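Local atomic coordinates of putative carboxynorspermidine decarboxylase protein (Sinorhizobium meliloti, PDB entry 3MT1), a protein that probably catalyses the pyridoxal phosphate-dependent decarboxylation of carboxynorspermidine and carboxyspermidine, yielding norspermidine and spermidine. Residues L14-E19 / L47-M52; E233-T237 / D320-Y324; E264-D269 / Y324-N330. The contacts are given in a common frame with arbitrary orientation. Numbering follows the deposited sequence.

The three contacts lead from the outer helices of the barrel to the dimer interface, with a bound sulfate beside interactions 2 and 3. Interactions 1 and 2 have centres about 13 Å apart and touch: N17 ND2 lies 2.8 Å from S235 O and 3.1 Å from T237 O, probable hydrogen bonds that tie helix 11-28 to helix 233-236. Interactions 2 and 3, with centres about 12 Å apart, share Y324, whose hydroxyl binds the sulfate. Between them they hold E233 and D269, both predicted to bind substrate, with the Y324 side chain about 4 Å from the side chain of each at the nearest atoms. Interaction 1 stays about 9 Å from interaction 3 at the nearest atoms.

Interaction 1: residues L14-E19 / L47-M52; sequences LTRNME and LMRDYM
This is helix-on-helix packing in the barrel domain of a fold type III decarboxylase: helix 11-28, which precedes the first barrel strand, lies against the end of helix 45-49, which sits between the first two barrel strands. Residues 14-19 are regular helix, with M18 N to L14 O at 3.0 Å and E19 N to T15 O at 2.8 Å. Residues 47-52 start helical and come round a type I turn from R49 to M52, closed by M52 N to R49 O at 3.2 Å. The backbones come nearest at M18 and Y51, CA to CA 5.8 Å, and no hydrogen bond crosses.

L14 (t, p) points at the partner, bringing its CD2 to 3.6 Å from L47 CD2. T15 sits at the side of the interface: its OG1 is bonded to K11 O one turn back and lies 3.4 Å from L47 CD1, while T15 CG2 is 3.9 Å from Y51 OH. N17 takes no part in the contact with 47-52; its ND2 is hydrogen-bonded to S235 O and T237 O. One turn after L14 comes M18, the centre of the contact and, like M48 and M52, a selenomethionine. Chi1 and chi2, both m, set M18 SE 3.7 Å from M52 SE, and chi3 of 109° brings M18 CE to 3.6 Å from M48 CE, so three flexible side chains cluster beside helix 233-236. M18 CB covers one face of the Y51 ring in a CH-pi contact, 3.8 Å from the centroid and 22° off the normal. The interface ends at E19, whose CB points away but whose CG lies 4.0 Å from Y51 CE1.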
loop_
_atom_site.group_PDB
_atom_site.type_symbol
_atom_site.label_atom_id
_atom_site.label_comp_id
_atom_site.label_asym_id
_atom_site.label_seq_id
_atom_site.Cartn_x
_atom_site.Cartn_y
_atom_site.Cartn_z
ATOM N N LEU B 14 15.323 20.262 -2.697
ATOM C CA LEU B 14 14.175 20.358 -3.547
ATOM C C LEU B 14 14.366 21.563 -4.457
ATOM O O LEU B 14 14.223 21.437 -5.663
ATOM C CB LEU B 14 12.892 20.473 -2.727
ATOM C CG LEU B 14 11.560 20.632 -3.477
ATOM C CD1 LEU B 14 11.237 19.472 -4.468
ATOM C CD2 LEU B 14 10.469 20.663 -2.468
ATOM N N THR B 15 14.722 22.711 -3.889
ATOM C CA THR B 15 14.982 23.909 -4.683
ATOM C C THR B 15 16.032 23.714 -5.773
ATOM O O THR B 15 15.834 24.190 -6.891
ATOM C CB THR B 15 15.389 25.074 -3.797
ATOM O OG1 THR B 15 14.310 25.358 -2.918
ATOM C CG2 THR B 15 15.725 26.306 -4.617
ATOM N N ARG B 16 17.137 23.038 -5.447
ATOM C CA ARG B 16 18.151 22.662 -6.439
ATOM C C ARG B 16 17.425 22.064 -7.658
ATOM O O ARG B 16 17.629 22.521 -8.762
ATOM C CB ARG B 16 19.197 21.723 -5.794
ATOM C CG ARG B 16 20.312 21.079 -6.665
ATOM C CD ARG B 16 20.593 19.626 -6.167
ATOM N NE ARG B 16 19.293 18.987 -5.822
ATOM C CZ ARG B 16 19.094 17.770 -5.301
ATOM N NH1 ARG B 16 20.101 16.952 -5.027
ATOM N NH2 ARG B 16 17.849 17.369 -5.059
ATOM N N ASN B 17 16.504 21.120 -7.443
ATOM C CA ASN B 17 15.762 20.481 -8.535
ATOM C C ASN B 17 14.895 21.465 -9.274
ATOM O O ASN B 17 14.776 21.424 -10.499
ATOM C CB ASN B 17 14.847 19.364 -8.025
ATOM C CG ASN B 17 15.599 18.152 -7.536
ATOM O OD1 ASN B 17 16.809 18.013 -7.744
ATOM N ND2 ASN B 17 14.880 17.256 -6.869
HETATM N N MSE B 18 14.268 22.340 -8.512
HETATM C CA MSE B 18 13.358 23.272 -9.079
HETATM C C MSE B 18 14.099 24.215 -10.014
HETATM O O MSE B 18 13.623 24.510 -11.090
HETATM C CB MSE B 18 12.643 23.994 -7.962
HETATM C CG MSE B 18 11.607 23.088 -7.268
HETATM SE SE MSE B 18 10.179 22.523 -8.498
HETATM C CE MSE B 18 10.618 20.626 -8.743
ATOM N N GLU B 19 15.302 24.630 -9.644
ATOM C CA GLU B 19 16.076 25.541 -10.475
ATOM C C GLU B 19 16.528 24.895 -11.774
ATOM O O GLU B 19 16.709 25.585 -12.787
ATOM C CB GLU B 19 17.302 26.038 -9.739
ATOM C CG GLU B 19 17.006 26.801 -8.487
ATOM C CD GLU B 19 18.254 27.031 -7.644
ATOM O OE1 GLU B 19 19.177 26.172 -7.621
ATOM O OE2 GLU B 19 18.315 28.085 -6.988
ATOM N N LEU B 47 6.416 26.360 -2.651
ATOM C CA LEU B 47 7.799 26.423 -3.082
ATOM C C LEU B 47 7.990 26.019 -4.552
ATOM O O LEU B 47 8.700 26.701 -5.260
ATOM C CB LEU B 47 8.744 25.688 -2.122
ATOM C CG LEU B 47 10.141 25.327 -2.644
ATOM C CD1 LEU B 47 11.102 26.537 -2.676
ATOM C CD2 LEU B 47 10.725 24.203 -1.809
HETATM N N MSE B 48 7.311 24.981 -5.029
HETATM C CA MSE B 48 7.507 24.503 -6.403
HETATM C C MSE B 48 6.824 25.355 -7.490
HETATM O O MSE B 48 7.293 25.400 -8.631
HETATM C CB MSE B 48 7.041 23.046 -6.527
HETATM C CG MSE B 48 7.736 22.131 -5.590
HETATM SE SE MSE B 48 6.935 20.386 -5.428
HETATM C CE MSE B 48 7.654 19.601 -7.011
ATOM N N ARG B 49 5.706 25.984 -7.136
ATOM C CA ARG B 49 4.878 26.758 -8.059
ATOM C C ARG B 49 5.679 27.692 -8.995
ATOM O O ARG B 49 5.492 27.679 -10.214
ATOM C CB ARG B 49 3.842 27.584 -7.258
ATOM C CG ARG B 49 2.499 27.718 -7.933
ATOM C CD ARG B 49 1.496 28.609 -7.211
ATOM N NE ARG B 49 1.018 29.657 -8.132
ATOM C CZ ARG B 49 -0.258 30.029 -8.315
ATOM N NH1 ARG B 49 -1.257 29.421 -7.657
ATOM N NH2 ARG B 49 -0.552 31.015 -9.182
ATOM N N ASP B 50 6.563 28.505 -8.422
ATOM C CA ASP B 50 7.222 29.530 -9.221
ATOM C C ASP B 50 8.253 28.993 -10.209
ATOM O O ASP B 50 8.788 29.759 -11.002
ATOM C CB ASP B 50 7.836 30.605 -8.333
ATOM C CG ASP B 50 6.795 31.325 -7.488
ATOM O OD1 ASP B 50 5.698 31.649 -8.016
ATOM O OD2 ASP B 50 7.077 31.565 -6.296
ATOM N N TYR B 51 8.507 27.683 -10.175
ATOM C CA TYR B 51 9.506 27.079 -11.036
ATOM C C TYR B 51 8.895 26.155 -12.057
ATOM O O TYR B 51 9.589 25.678 -12.966
ATOM C CB TYR B 51 10.562 26.311 -10.236
ATOM C CG TYR B 51 11.353 27.092 -9.181
ATOM C CD1 TYR B 51 12.601 27.658 -9.485
ATOM C CD2 TYR B 51 10.865 27.232 -7.868
ATOM C CE1 TYR B 51 13.352 28.331 -8.505
ATOM C CE2 TYR B 51 11.587 27.918 -6.888
ATOM C CZ TYR B 51 12.844 28.459 -7.207
ATOM O OH TYR B 51 13.577 29.143 -6.242
HETATM N N MSE B 52 7.608 25.890 -11.907
HETATM C CA MSE B 52 6.909 24.973 -12.789
HETATM C C MSE B 52 5.656 25.572 -13.399
HETATM O O MSE B 52 5.313 26.728 -13.126
HETATM C CB MSE B 52 6.599 23.676 -12.064
HETATM C CG MSE B 52 7.861 23.007 -11.526
HETATM SE SE MSE B 52 7.465 21.277 -10.712
HETATM C CE MSE B 52 7.564 20.203 -12.262
#

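Interaction 2: residues E233-T237 / D320-Y324; sequences EASIT and DAAGY. With SO4 (sulfate ion), chain D.
Residues 320-324, a loop, run opposite in direction to the weakly bonded helical turn 233-236: T237 pairs with D320 (CA to CA 6.1 Å), I236 with A322 (6.1 Å) and E233 with G323 (5.7 Å). D320 has left-handed backbone angles (46/57). Its OD1 accepts K238 N and lies 3.5 Å from T237 C; its OD2 comes 3.7 Å from E233 OE2, two like charges close together. A321 turns away onto L242. A322 turns back, its CB 3.5 Å from I236 CG2.

The turn 233-236 follows the last strand of the parallel eight-stranded barrel, and the loop belongs to the β domain, so the two domains of the fold type III enzyme meet here. At G323, CA is 3.9 Å from E233 OE1 (E233 in t, p); a CB would clash with that oxygen at 2.4 Å. Y324 is again left-handed (59/25), with chi1 m. Its ring edge faces E233 OE1, 3.9 Å from CD2, and its OH donates to sulfate O2 at 2.9 Å. E233 N reaches the same O2 at 2.8 Å and 171°. G199 N and G232 N also bind the ion, consistent with the cofactor-phosphate site of this family.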
loop_
_atom_site.group_PDB
_atom_site.type_symbol
_atom_site.label_atom_id
_atom_site.label_comp_id
_atom_site.label_asym_id
_atom_site.label_seq_id
_atom_site.Cartn_x
_atom_site.Cartn_y
_atom_site.Cartn_z
ATOM N N GLU B 233 9.408 11.693 -10.723
ATOM C CA GLU B 233 10.679 11.436 -10.051
ATOM C C GLU B 233 11.709 12.542 -10.216
ATOM O O GLU B 233 12.426 12.881 -9.264
ATOM C CB GLU B 233 11.249 10.108 -10.523
ATOM C CG GLU B 233 12.412 9.612 -9.648
ATOM C CD GLU B 233 11.987 9.121 -8.229
ATOM O OE1 GLU B 233 10.877 8.539 -8.076
ATOM O OE2 GLU B 233 12.797 9.324 -7.278
ATOM N N ALA B 234 11.809 13.123 -11.399
ATOM C CA ALA B 234 12.860 14.114 -11.586
ATOM C C ALA B 234 12.676 15.424 -10.769
ATOM O O ALA B 234 13.637 16.162 -10.516
ATOM C CB ALA B 234 13.071 14.396 -13.057
ATOM N N SER B 235 11.452 15.716 -10.348
ATOM C CA SER B 235 11.211 16.877 -9.497
ATOM C C SER B 235 11.764 16.708 -8.086
ATOM O O SER B 235 12.150 17.681 -7.429
ATOM C CB SER B 235 9.707 17.112 -9.382
ATOM O OG SER B 235 9.156 17.212 -10.673
ATOM N N ILE B 236 11.808 15.462 -7.642
ATOM C CA ILE B 236 11.829 15.176 -6.239
ATOM C C ILE B 236 13.046 14.328 -5.839
ATOM O O ILE B 236 13.248 14.018 -4.660
ATOM C CB ILE B 236 10.461 14.559 -5.882
ATOM C CG1 ILE B 236 9.858 15.311 -4.749
ATOM C CG2 ILE B 236 10.421 13.014 -5.753
ATOM C CD1 ILE B 236 9.133 16.510 -5.242
ATOM N N THR B 237 13.833 13.977 -6.860
ATOM C CA THR B 237 15.008 13.131 -6.768
ATOM C C THR B 237 15.954 13.619 -5.667
ATOM O O THR B 237 16.271 14.803 -5.590
ATOM C CB THR B 237 15.712 13.038 -8.178
ATOM O OG1 THR B 237 16.552 11.875 -8.265
ATOM C CG2 THR B 237 16.542 14.281 -8.501
ATOM N N ASP B 320 16.606 9.304 -0.774
ATOM C CA ASP B 320 15.721 9.438 -1.919
ATOM C C ASP B 320 14.353 8.813 -1.704
ATOM O O ASP B 320 13.932 7.960 -2.476
ATOM C CB ASP B 320 16.348 8.825 -3.164
ATOM C CG ASP B 320 15.790 9.433 -4.429
ATOM O OD1 ASP B 320 15.127 10.493 -4.306
ATOM O OD2 ASP B 320 16.026 8.888 -5.533
ATOM N N ALA B 321 13.653 9.250 -0.673
ATOM C CA ALA B 321 12.401 8.644 -0.335
ATOM C C ALA B 321 11.146 9.445 -0.698
ATOM O O ALA B 321 10.082 9.138 -0.192
ATOM C CB ALA B 321 12.403 8.309 1.144
ATOM N N ALA B 322 11.227 10.441 -1.580
ATOM C CA ALA B 322 10.033 11.278 -1.858
ATOM C C ALA B 322 9.034 10.717 -2.881
ATOM O O ALA B 322 7.817 10.927 -2.745
ATOM C CB ALA B 322 10.430 12.705 -2.236
ATOM N N GLY B 323 9.529 10.042 -3.915
ATOM C CA GLY B 323 8.676 9.578 -4.993
ATOM C C GLY B 323 7.978 8.259 -4.719
ATOM O O GLY B 323 8.615 7.270 -4.267
ATOM N N TYR B 324 6.674 8.225 -5.009
ATOM C CA TYR B 324 5.921 6.984 -4.970
ATOM C C TYR B 324 5.990 6.373 -3.565
ATOM O O TYR B 324 5.853 5.151 -3.385
ATOM C CB TYR B 324 6.431 5.996 -6.058
ATOM C CG TYR B 324 6.232 6.526 -7.455
ATOM C CD1 TYR B 324 4.949 6.566 -8.042
ATOM C CD2 TYR B 324 7.313 7.064 -8.176
ATOM C CE1 TYR B 324 4.755 7.107 -9.351
ATOM C CE2 TYR B 324 7.147 7.595 -9.461
ATOM C CZ TYR B 324 5.880 7.602 -10.044
ATOM O OH TYR B 324 5.746 8.157 -11.305
HETATM S S SO4 D . 8.006 9.646 -13.479
HETATM O O1 SO4 D . 8.686 8.467 -13.997
HETATM O O2 SO4 D . 8.056 9.676 -12.027
HETATM O O3 SO4 D . 8.754 10.785 -14.024
HETATM O O4 SO4 D . 6.616 9.715 -13.950
#

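Interaction 3: residues E264-D269 / Y324-N330; sequences EAHMLD and YTMVKKN. With SO4 (sulfate ion), chain D.
The irregular loop 324-330 packs along the break between two short helices, 263-266 and 268-273. M267 leaves helical angles (-152/59), which frees backbone groups on both sides of it, and the loop and waters 2 and 3 take up several of them. The CA atoms pair A265 with N330 (4.9 Å), H266 with K329 (5.0 Å) and M267 with T325 (4.9 Å).

N330 serves the end of the first helix: its ND2 donates to E264 O at 3.0 Å, its N to A265 O at 3.0 Å, and its OD1 accepts F332 N. A265 O also receives a CA-H...O contact from K329 CA, 3.2 Å away. H266 O accepts the hydroxyl of Y7, ND1 of the same histidine is bonded to S261 OG, and NE2 shares water 1 with N330 O, 2.9 Å to each. At the start of the second helix, L268 N donates to water 2 (3.2 Å), which donates to T325 O (3.0 Å); D269 N donates to water 3 (2.7 Å), which donates to Y324 O (2.5 Å).

K328 NZ forms a salt bridge with D269 OD1 at 2.8 Å, and its stronger partner is E264 OE2 of the second subunit. D269, predicted to bind substrate, also has OD2 3.7 Å from Y324 CB, while Y324 OH reaches the sulfate.

The contact thus lies at the dimer interface, L268 packing on L268 of the second subunit, with both helices following strand 255-259 and preceding strand 286-291 in the chain, and T325 and K329 resting on Y7 of strand 6-10.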
loop_
_atom_site.group_PDB
_atom_site.type_symbol
_atom_site.label_atom_id
_atom_site.label_comp_id
_atom_site.label_asym_id
_atom_site.label_seq_id
_atom_site.Cartn_x
_atom_site.Cartn_y
_atom_site.Cartn_z
ATOM N N GLU B 264 6.298 -2.128 3.659
ATOM C CA GLU B 264 4.963 -2.304 3.126
ATOM C C GLU B 264 4.116 -1.055 3.339
ATOM O O GLU B 264 3.333 -0.658 2.463
ATOM C CB GLU B 264 4.241 -3.558 3.670
ATOM C CG GLU B 264 2.906 -3.744 2.955
ATOM C CD GLU B 264 2.267 -5.094 3.168
ATOM O OE1 GLU B 264 2.975 -6.025 3.572
ATOM O OE2 GLU B 264 1.046 -5.223 2.963
ATOM N N ALA B 265 4.299 -0.424 4.492
ATOM C CA ALA B 265 3.441 0.683 4.871
ATOM C C ALA B 265 3.978 2.006 4.377
ATOM O O ALA B 265 3.214 2.952 4.216
ATOM C CB ALA B 265 3.276 0.724 6.373
ATOM N N HIS B 266 5.284 2.082 4.164
ATOM C CA HIS B 266 5.966 3.395 4.060
ATOM C C HIS B 266 6.764 3.644 2.797
ATOM O O HIS B 266 7.032 4.789 2.479
ATOM C CB HIS B 266 6.841 3.659 5.290
ATOM C CG HIS B 266 6.093 3.511 6.573
ATOM N ND1 HIS B 266 6.680 3.071 7.740
ATOM C CD2 HIS B 266 4.782 3.721 6.865
ATOM C CE1 HIS B 266 5.769 3.035 8.698
ATOM N NE2 HIS B 266 4.607 3.415 8.192
HETATM N N MSE B 267 7.141 2.584 2.089
HETATM C CA MSE B 267 7.983 2.681 0.890
HETATM C C MSE B 267 7.637 1.489 -0.009
HETATM O O MSE B 267 8.468 0.635 -0.332
HETATM C CB MSE B 267 9.449 2.701 1.313
HETATM C CG MSE B 267 10.004 4.114 1.687
HETATM SE SE MSE B 267 11.924 3.894 2.040
HETATM C CE MSE B 267 12.560 4.335 0.229
ATOM N N LEU B 268 6.359 1.444 -0.379
ATOM C CA LEU B 268 5.723 0.255 -0.854
ATOM C C LEU B 268 6.277 -0.185 -2.198
ATOM O O LEU B 268 6.267 -1.368 -2.515
ATOM C CB LEU B 268 4.210 0.481 -0.889
ATOM C CG LEU B 268 3.256 -0.505 -1.596
ATOM C CD1 LEU B 268 3.269 -1.909 -0.947
ATOM C CD2 LEU B 268 1.806 0.037 -1.710
ATOM N N ASP B 269 6.755 0.765 -2.995
ATOM C CA ASP B 269 7.476 0.413 -4.226
ATOM C C ASP B 269 8.626 -0.561 -3.977
ATOM O O ASP B 269 8.866 -1.439 -4.796
ATOM C CB ASP B 269 7.929 1.649 -5.029
ATOM C CG ASP B 269 6.909 2.040 -6.143
ATOM O OD1 ASP B 269 5.707 1.813 -5.937
ATOM O OD2 ASP B 269 7.295 2.557 -7.224
ATOM N N TYR B 324 6.674 8.225 -5.009
ATOM C CA TYR B 324 5.921 6.984 -4.970
ATOM C C TYR B 324 5.990 6.373 -3.565
ATOM O O TYR B 324 5.853 5.151 -3.385
ATOM C CB TYR B 324 6.431 5.996 -6.058
ATOM C CG TYR B 324 6.232 6.526 -7.455
ATOM C CD1 TYR B 324 4.949 6.566 -8.042
ATOM C CD2 TYR B 324 7.313 7.064 -8.176
ATOM C CE1 TYR B 324 4.755 7.107 -9.351
ATOM C CE2 TYR B 324 7.147 7.595 -9.461
ATOM C CZ TYR B 324 5.880 7.602 -10.044
ATOM O OH TYR B 324 5.746 8.157 -11.305
ATOM N N THR B 325 6.220 7.219 -2.568
ATOM C CA THR B 325 6.261 6.741 -1.190
ATOM C C THR B 325 5.066 7.312 -0.436
ATOM O O THR B 325 4.153 6.591 -0.092
ATOM C CB THR B 325 7.552 7.155 -0.504
ATOM O OG1 THR B 325 7.679 8.590 -0.605
ATOM C CG2 THR B 325 8.776 6.444 -1.164
HETATM N N MSE B 326 5.050 8.627 -0.245
HETATM C CA MSE B 326 3.981 9.282 0.480
HETATM C C MSE B 326 2.615 9.060 -0.128
HETATM O O MSE B 326 1.652 8.965 0.596
HETATM C CB MSE B 326 4.247 10.777 0.618
HETATM C CG MSE B 326 4.997 11.108 1.893
HETATM SE SE MSE B 326 6.010 12.818 1.903
HETATM C CE MSE B 326 7.234 12.339 0.449
ATOM N N VAL B 327 2.520 8.994 -1.440
ATOM C CA VAL B 327 1.219 8.879 -2.086
ATOM C C VAL B 327 0.557 7.483 -1.880
ATOM O O VAL B 327 -0.592 7.276 -2.247
ATOM C CB VAL B 327 1.349 9.126 -3.608
ATOM C CG1 VAL B 327 1.436 10.661 -3.947
ATOM C CG2 VAL B 327 2.528 8.318 -4.163
ATOM N N LYS B 328 1.296 6.529 -1.314
ATOM C CA LYS B 328 0.782 5.180 -1.251
ATOM C C LYS B 328 1.036 4.550 0.108
ATOM O O LYS B 328 0.955 3.350 0.263
ATOM C CB LYS B 328 1.270 4.318 -2.429
ATOM C CG LYS B 328 2.782 4.298 -2.660
ATOM C CD LYS B 328 3.142 3.257 -3.741
ATOM C CE LYS B 328 3.423 3.920 -5.066
ATOM N NZ LYS B 328 3.209 3.026 -6.202
ATOM N N LYS B 329 1.303 5.382 1.100
ATOM C CA LYS B 329 1.470 4.892 2.445
ATOM C C LYS B 329 0.166 4.378 3.026
ATOM O O LYS B 329 -0.920 4.863 2.698
ATOM C CB LYS B 329 2.055 5.985 3.318
ATOM C CG LYS B 329 1.204 7.246 3.466
ATOM C CD LYS B 329 1.960 8.289 4.324
ATOM C CE LYS B 329 1.457 9.720 4.026
ATOM N NZ LYS B 329 -0.031 9.730 4.173
ATOM N N ASN B 330 0.269 3.401 3.906
ATOM C CA ASN B 330 -0.925 2.780 4.475
ATOM C C ASN B 330 -0.729 2.354 5.963
ATOM O O ASN B 330 0.380 2.464 6.529
ATOM C CB ASN B 330 -1.292 1.585 3.608
ATOM C CG ASN B 330 -0.157 0.611 3.501
ATOM O OD1 ASN B 330 0.034 -0.218 4.394
ATOM N ND2 ASN B 330 0.651 0.731 2.436
HETATM S S SO4 D . 8.006 9.646 -13.479
HETATM O O1 SO4 D . 8.686 8.467 -13.997
HETATM O O2 SO4 D . 8.056 9.676 -12.027
HETATM O O3 SO4 D . 8.754 10.785 -14.024
HETATM O O4 SO4 D . 6.616 9.715 -13.950
HETATM O O HOH W 1 1.741 3.552 8.795
HETATM O O HOH W 2 4.481 3.748 0.685
HETATM O O HOH W 3 7.409 3.345 -2.495
#